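Glucose-6-phosphate 1-dehydrogenase (Mycobacterium avium, PDB 4LGV) probably catalyses the NADP-dependent oxidation of glucose 6-phosphate to 6-phosphogluconolactone, the entry step of the oxidative pentose phosphate pathway. Local coordinates at residues S171-N176 / A436-W441; L189-F194 / Q429-E434. All blocks are in the same frame, centred on the assembly; numbering follows the deposited sequence.

Contact 1: residues S171-N176 / A436-W441; sequences SARDLN and AIEETW
Ala-172 and Trp-441 meet where helices 169-180 and 434-449 run side by side. The methyl CB of Ala-172 approaches the pyrrole part of the indole obliquely, 3.6 Å from Trp-441 NE1 and equally near its CD1. Ile-437 borders the same apolar patch more loosely, its CG2 being 4.5 Å from Ala-172 CB. At the next residue of helix 169-180, and one turn back from Trp-441, a salt bridge crosses between the helices: Arg-173 NH1 lies 2.8 Å from Glu-438 OE1. This is a one-pronged hydrogen bond and not a straight one, with an angle of 132° at the hydrogen. The carboxylate oxygen sits at the guanidinium edge near its plane and is met on its syn side, yet the two planes stand 85° apart, an arrangement consistent with one bond and not a two-pronged pair. A bend in the arginine chain (chi3 68°) brings NH1 back to the acid, while Glu-438 OE2 rests 3.7 Å from Arg-173 CG. Farther out, Asn-176 spends its amide on Arg-190 and Glu-434, and Thr-440 is tied to Gln-253 of helix 246-264. The segment axes approach to 10.4 Å and are nearly antiparallel, a spacing that leaves the contact to side chains. Small apolar contacts inside and one ion pair at the more exposed margin thus join the coenzyme-domain helix to the C-terminal domain, and exposure to water probably weakens the charge attraction.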
loop_
_atom_site.group_PDB
_atom_site.type_symbol
_atom_site.label_atom_id
_atom_site.label_comp_id
_atom_site.label_asym_id
_atom_site.label_seq_id
_atom_site.Cartn_x
_atom_site.Cartn_y
_atom_site.Cartn_z
ATOM N N SER A 171 14.423 12.075 -39.873
ATOM C CA SER A 171 14.197 11.202 -41.021
ATOM C C SER A 171 12.901 10.365 -40.869
ATOM O O SER A 171 12.158 10.154 -41.833
ATOM C CB SER A 171 15.422 10.312 -41.265
ATOM O OG SER A 171 15.758 9.493 -40.133
ATOM N N ALA A 172 12.608 9.913 -39.654
ATOM C CA ALA A 172 11.337 9.202 -39.412
ATOM C C ALA A 172 10.133 10.117 -39.619
ATOM O O ALA A 172 9.133 9.702 -40.208
ATOM C CB ALA A 172 11.300 8.595 -38.020
ATOM N N ARG A 173 10.214 11.355 -39.122
ATOM C CA ARG A 173 9.131 12.319 -39.326
ATOM C C ARG A 173 8.894 12.625 -40.798
ATOM O O ARG A 173 7.748 12.755 -41.208
ATOM C CB ARG A 173 9.405 13.624 -38.576
ATOM C CG ARG A 173 8.994 13.580 -37.116
ATOM C CD ARG A 173 9.278 14.890 -36.393
ATOM N NE ARG A 173 8.390 15.924 -36.930
ATOM C CZ ARG A 173 7.094 16.075 -36.620
ATOM N NH1 ARG A 173 6.488 15.281 -35.730
ATOM N NH2 ARG A 173 6.395 17.037 -37.206
ATOM N N ASP A 174 9.961 12.760 -41.584
ATOM C CA ASP A 174 9.825 13.052 -43.020
ATOM C C ASP A 174 9.176 11.901 -43.752
ATOM O O ASP A 174 8.282 12.111 -44.559
ATOM C CB ASP A 174 11.178 13.372 -43.703
ATOM C CG ASP A 174 11.831 14.666 -43.172
ATOM O OD1 ASP A 174 11.171 15.489 -42.487
ATOM O OD2 ASP A 174 13.034 14.855 -43.444
ATOM N N LEU A 175 9.641 10.686 -43.486
ATOM C CA LEU A 175 9.083 9.530 -44.129
ATOM C C LEU A 175 7.622 9.454 -43.779
ATOM O O LEU A 175 6.746 9.326 -44.639
ATOM C CB LEU A 175 9.808 8.260 -43.688
ATOM C CG LEU A 175 9.129 6.945 -44.072
ATOM C CD1 LEU A 175 8.886 6.873 -45.565
ATOM C CD2 LEU A 175 9.984 5.755 -43.624
ATOM N N ASN A 176 7.363 9.537 -42.493
ATOM C CA ASN A 176 6.002 9.467 -42.008
ATOM C C ASN A 176 5.026 10.491 -42.595
ATOM O O ASN A 176 3.858 10.187 -42.821
ATOM C CB ASN A 176 6.004 9.629 -40.507
ATOM C CG ASN A 176 4.782 9.057 -39.902
ATOM O OD1 ASN A 176 4.568 7.852 -40.002
ATOM N ND2 ASN A 176 3.945 9.901 -39.291
ATOM N N ALA A 436 4.443 6.497 -30.745
ATOM C CA ALA A 436 5.508 5.776 -30.041
ATOM C C ALA A 436 6.841 5.853 -30.790
ATOM O O ALA A 436 7.907 6.026 -30.208
ATOM C CB ALA A 436 5.106 4.332 -29.850
ATOM N N ILE A 437 6.769 5.742 -32.099
ATOM C CA ILE A 437 7.957 5.858 -32.899
ATOM C C ILE A 437 8.653 7.203 -32.601
ATOM O O ILE A 437 9.854 7.243 -32.344
ATOM C CB ILE A 437 7.606 5.667 -34.395
ATOM C CG1 ILE A 437 6.990 4.263 -34.646
ATOM C CG2 ILE A 437 8.739 6.181 -35.287
ATOM C CD1 ILE A 437 7.876 3.251 -35.296
ATOM N N GLU A 438 7.898 8.286 -32.641
ATOM C CA GLU A 438 8.466 9.619 -32.460
ATOM C C GLU A 438 8.987 9.839 -31.050
ATOM O O GLU A 438 10.042 10.387 -30.878
ATOM C CB GLU A 438 7.463 10.679 -32.882
ATOM C CG GLU A 438 7.223 10.553 -34.372
ATOM C CD GLU A 438 6.489 11.727 -35.021
ATOM O OE1 GLU A 438 6.440 12.827 -34.423
ATOM O OE2 GLU A 438 6.015 11.523 -36.185
ATOM N N GLU A 439 8.304 9.333 -30.053
ATOM C CA GLU A 439 8.816 9.424 -28.706
ATOM C C GLU A 439 10.088 8.623 -28.523
ATOM O O GLU A 439 10.991 9.071 -27.846
ATOM C CB GLU A 439 7.797 8.907 -27.675
ATOM C CG GLU A 439 6.569 9.786 -27.473
ATOM C CD GLU A 439 6.877 11.188 -27.012
ATOM O OE1 GLU A 439 7.792 11.411 -26.187
ATOM O OE2 GLU A 439 6.213 12.099 -27.514
ATOM N N THR A 440 10.180 7.435 -29.102
ATOM C CA THR A 440 11.396 6.634 -28.906
ATOM C C THR A 440 12.583 7.225 -29.635
ATOM O O THR A 440 13.701 7.127 -29.144
ATOM C CB THR A 440 11.225 5.165 -29.279
ATOM O OG1 THR A 440 10.706 5.063 -30.593
ATOM C CG2 THR A 440 10.229 4.497 -28.301
ATOM N N TRP A 441 12.345 7.866 -30.783
ATOM C CA TRP A 441 13.423 8.603 -31.460
ATOM C C TRP A 441 13.886 9.797 -30.617
ATOM O O TRP A 441 15.083 10.005 -30.474
ATOM C CB TRP A 441 13.017 9.073 -32.871
ATOM C CG TRP A 441 13.092 7.949 -33.928
ATOM C CD1 TRP A 441 12.049 7.435 -34.646
ATOM C CD2 TRP A 441 14.239 7.208 -34.296
ATOM N NE1 TRP A 441 12.476 6.422 -35.449
ATOM C CE2 TRP A 441 13.818 6.241 -35.245
ATOM C CE3 TRP A 441 15.583 7.228 -33.894
ATOM C CZ2 TRP A 441 14.700 5.329 -35.828
ATOM C CZ3 TRP A 441 16.463 6.326 -34.479
ATOM C CH2 TRP A 441 16.016 5.392 -35.441
#

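Contact 2: residues L189-F194 / Q429-E434; sequences LRVDHF and QLFARE
Phe-431 swings its ring onto strand 188-191 with CG anti to its carbonyl carbon (chi1 -61°), and Arg-190 reaches the other way along the 429-434 loop with a straight chain, chi2 and chi3 both 179°. The ring is fitted against three consecutive strand residues. Leu-189 CB stands over one face, 4.3 Å from the centroid, in a CH-pi contact; the carbonyl Arg-190 O reaches the edge 3.4 Å from Phe-431 CD1; and Val-191 CG2 lies 4.0 Å from Phe-431 CE1, the two side chains running alongside one another. At the far end of the arginine, NH1 donates to Ala-432 O over 3.2 Å in a bent bond, and NH2 is hydrogen-bonded to Asn-176 OD1 of helix 169-180. Glu-434 packs over a guanidinium face with its CA, and its CB is 3.7 Å from Arg-190 NH2. Glu-185 forms a salt bridge with Arg-190 NH1 and accepts a hydrogen bond from Glu-434 N, linking the guanidinium to the start of helix 434-449.

Water fills in between the backbones. One water donates to Arg-190 O at 2.6 Å and accepts from Ala-432 N; another accepts from Arg-190 N at 2.9 Å and donates to Ala-432 O. Beyond the strand, Asp-192 forms an Asx turn with Phe-194 N and a salt bridge with Lys-163. Asp-192 to Phe-194 begin a sequence motif that in relatives lines the glucose 6-phosphate pocket, and probably does so here. The outermost strand is bonded on one side to strand 158-162, whereas the N and O of Arg-190, facing the loop, are bonded to it through water and not directly.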
loop_
_atom_site.group_PDB
_atom_site.type_symbol
_atom_site.label_atom_id
_atom_site.label_comp_id
_atom_site.label_asym_id
_atom_site.label_seq_id
_atom_site.Cartn_x
_atom_site.Cartn_y
_atom_site.Cartn_z
ATOM N N LEU A 189 1.611 -0.272 -41.375
ATOM C CA LEU A 189 2.157 -1.327 -40.549
ATOM C C LEU A 189 3.677 -1.353 -40.675
ATOM O O LEU A 189 4.248 -1.732 -41.717
ATOM C CB LEU A 189 1.581 -2.667 -40.989
ATOM C CG LEU A 189 0.053 -2.759 -41.068
ATOM C CD1 LEU A 189 -0.419 -4.082 -41.647
ATOM C CD2 LEU A 189 -0.524 -2.607 -39.722
ATOM N N ARG A 190 4.341 -0.932 -39.610
ATOM C CA ARG A 190 5.791 -0.827 -39.652
ATOM C C ARG A 190 6.382 -2.140 -39.151
ATOM O O ARG A 190 6.307 -2.426 -37.969
ATOM C CB ARG A 190 6.253 0.353 -38.818
ATOM C CG ARG A 190 5.569 1.641 -39.237
ATOM C CD ARG A 190 6.004 2.816 -38.386
ATOM N NE ARG A 190 5.354 4.045 -38.832
ATOM C CZ ARG A 190 4.105 4.400 -38.516
ATOM N NH1 ARG A 190 3.334 3.664 -37.702
ATOM N NH2 ARG A 190 3.635 5.523 -38.985
ATOM N N VAL A 191 6.941 -2.936 -40.068
ATOM C CA VAL A 191 7.355 -4.295 -39.781
ATOM C C VAL A 191 8.771 -4.330 -39.192
ATOM O O VAL A 191 9.760 -3.883 -39.831
ATOM C CB VAL A 191 7.355 -5.130 -41.063
ATOM C CG1 VAL A 191 7.718 -6.572 -40.775
ATOM C CG2 VAL A 191 5.985 -5.086 -41.775
ATOM N N ASP A 192 8.867 -4.835 -37.970
ATOM C CA ASP A 192 10.156 -5.008 -37.303
ATOM C C ASP A 192 10.169 -6.419 -36.774
ATOM O O ASP A 192 9.420 -6.743 -35.860
ATOM C CB ASP A 192 10.316 -3.990 -36.171
ATOM C CG ASP A 192 11.682 -4.076 -35.461
ATOM O OD1 ASP A 192 12.331 -5.137 -35.480
ATOM O OD2 ASP A 192 12.121 -3.044 -34.902
ATOM N N HIS A 193 11.011 -7.267 -37.372
ATOM C CA HIS A 193 11.004 -8.693 -37.056
ATOM C C HIS A 193 11.186 -8.964 -35.586
ATOM O O HIS A 193 10.587 -9.886 -35.075
ATOM C CB HIS A 193 12.062 -9.422 -37.866
ATOM C CG HIS A 193 11.920 -9.173 -39.319
ATOM N ND1 HIS A 193 12.931 -9.418 -40.213
ATOM C CD2 HIS A 193 10.894 -8.634 -40.027
ATOM C CE1 HIS A 193 12.532 -9.042 -41.411
ATOM N NE2 HIS A 193 11.301 -8.571 -41.328
ATOM N N PHE A 194 11.982 -8.130 -34.896
ATOM C CA PHE A 194 12.145 -8.303 -33.442
ATOM C C PHE A 194 10.816 -8.273 -32.670
ATOM O O PHE A 194 10.610 -9.067 -31.769
ATOM C CB PHE A 194 13.093 -7.295 -32.851
ATOM C CG PHE A 194 14.532 -7.541 -33.203
ATOM C CD1 PHE A 194 15.179 -8.692 -32.798
ATOM C CD2 PHE A 194 15.242 -6.625 -33.910
ATOM C CE1 PHE A 194 16.504 -8.917 -33.120
ATOM C CE2 PHE A 194 16.554 -6.852 -34.251
ATOM C CZ PHE A 194 17.206 -7.989 -33.855
ATOM N N GLN A 429 -1.309 -5.177 -33.064
ATOM C CA GLN A 429 -0.677 -5.198 -31.746
ATOM C C GLN A 429 0.855 -5.237 -31.787
ATOM O O GLN A 429 1.519 -4.733 -30.902
ATOM C CB GLN A 429 -1.259 -6.339 -30.889
ATOM C CG GLN A 429 -0.547 -7.666 -30.846
ATOM C CD GLN A 429 -1.352 -8.766 -30.123
ATOM O OE1 GLN A 429 -2.144 -8.487 -29.229
ATOM N NE2 GLN A 429 -1.135 -10.023 -30.523
ATOM N N LEU A 430 1.386 -5.859 -32.823
ATOM C CA LEU A 430 2.813 -6.044 -32.977
ATOM C C LEU A 430 3.479 -5.011 -33.883
ATOM O O LEU A 430 4.614 -5.156 -34.231
ATOM C CB LEU A 430 3.092 -7.425 -33.536
ATOM C CG LEU A 430 2.506 -8.608 -32.751
ATOM C CD1 LEU A 430 2.655 -9.871 -33.563
ATOM C CD2 LEU A 430 3.209 -8.728 -31.394
ATOM N N PHE A 431 2.763 -3.941 -34.197
ATOM C CA PHE A 431 3.248 -2.906 -35.074
ATOM C C PHE A 431 3.180 -1.555 -34.359
ATOM O O PHE A 431 2.124 -1.065 -34.030
ATOM C CB PHE A 431 2.429 -2.890 -36.343
ATOM C CG PHE A 431 2.491 -4.192 -37.127
ATOM C CD1 PHE A 431 3.558 -4.459 -37.948
ATOM C CD2 PHE A 431 1.488 -5.136 -37.019
ATOM C CE1 PHE A 431 3.633 -5.648 -38.638
ATOM C CE2 PHE A 431 1.552 -6.328 -37.719
ATOM C CZ PHE A 431 2.609 -6.574 -38.537
ATOM N N ALA A 432 4.340 -0.963 -34.138
ATOM C CA ALA A 432 4.436 0.270 -33.419
ATOM C C ALA A 432 3.672 1.383 -34.130
ATOM O O ALA A 432 3.657 1.497 -35.362
ATOM C CB ALA A 432 5.919 0.636 -33.251
ATOM N N ARG A 433 3.041 2.211 -33.333
ATOM C CA ARG A 433 2.243 3.309 -33.826
ATOM C C ARG A 433 3.107 4.564 -33.857
ATOM O O ARG A 433 4.109 4.675 -33.139
ATOM C CB ARG A 433 1.029 3.505 -32.930
ATOM C CG ARG A 433 -0.082 4.352 -33.525
ATOM C CD ARG A 433 -1.329 4.393 -32.651
ATOM N NE ARG A 433 -1.092 5.085 -31.371
ATOM C CZ ARG A 433 -1.962 5.136 -30.345
ATOM N NH1 ARG A 433 -3.166 4.553 -30.428
ATOM N NH2 ARG A 433 -1.645 5.777 -29.233
ATOM N N GLU A 434 2.718 5.493 -34.713
ATOM C CA GLU A 434 3.490 6.691 -35.016
ATOM C C GLU A 434 3.940 7.489 -33.786
ATOM O O GLU A 434 5.097 7.921 -33.684
ATOM C CB GLU A 434 2.637 7.497 -36.000
ATOM C CG GLU A 434 2.808 8.993 -36.146
ATOM C CD GLU A 434 1.569 9.650 -36.881
ATOM O OE1 GLU A 434 0.871 10.494 -36.284
ATOM O OE2 GLU A 434 1.256 9.331 -38.057
HETATM O O HOH W 1 6.599 -4.814 -36.105
HETATM O O HOH W 2 7.039 -1.872 -35.504
HETATM O O HOH W 3 2.982 0.436 -37.506
#

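From the N terminus, five strands of the coenzyme domain's parallel sheet come first, then helix 169-180, the first half of contact 1, and then the sixth strand, 188-191, the first half of contact 2. The chain next builds most of the large mixed sheet and its helices before returning in reverse order: loop 429-434 closes contact 2 across 234 intervening residues, and helix 434-449 closes contact 1 across 259. Contact 2 is therefore nested within contact 1. Their centres are about 13 Å apart, and Ile-437 CD1 packs 3.6 Å from Arg-190 CD between them. Together they fasten one continuous return segment to a helix and the neighbouring edge strand, tying the two domains together.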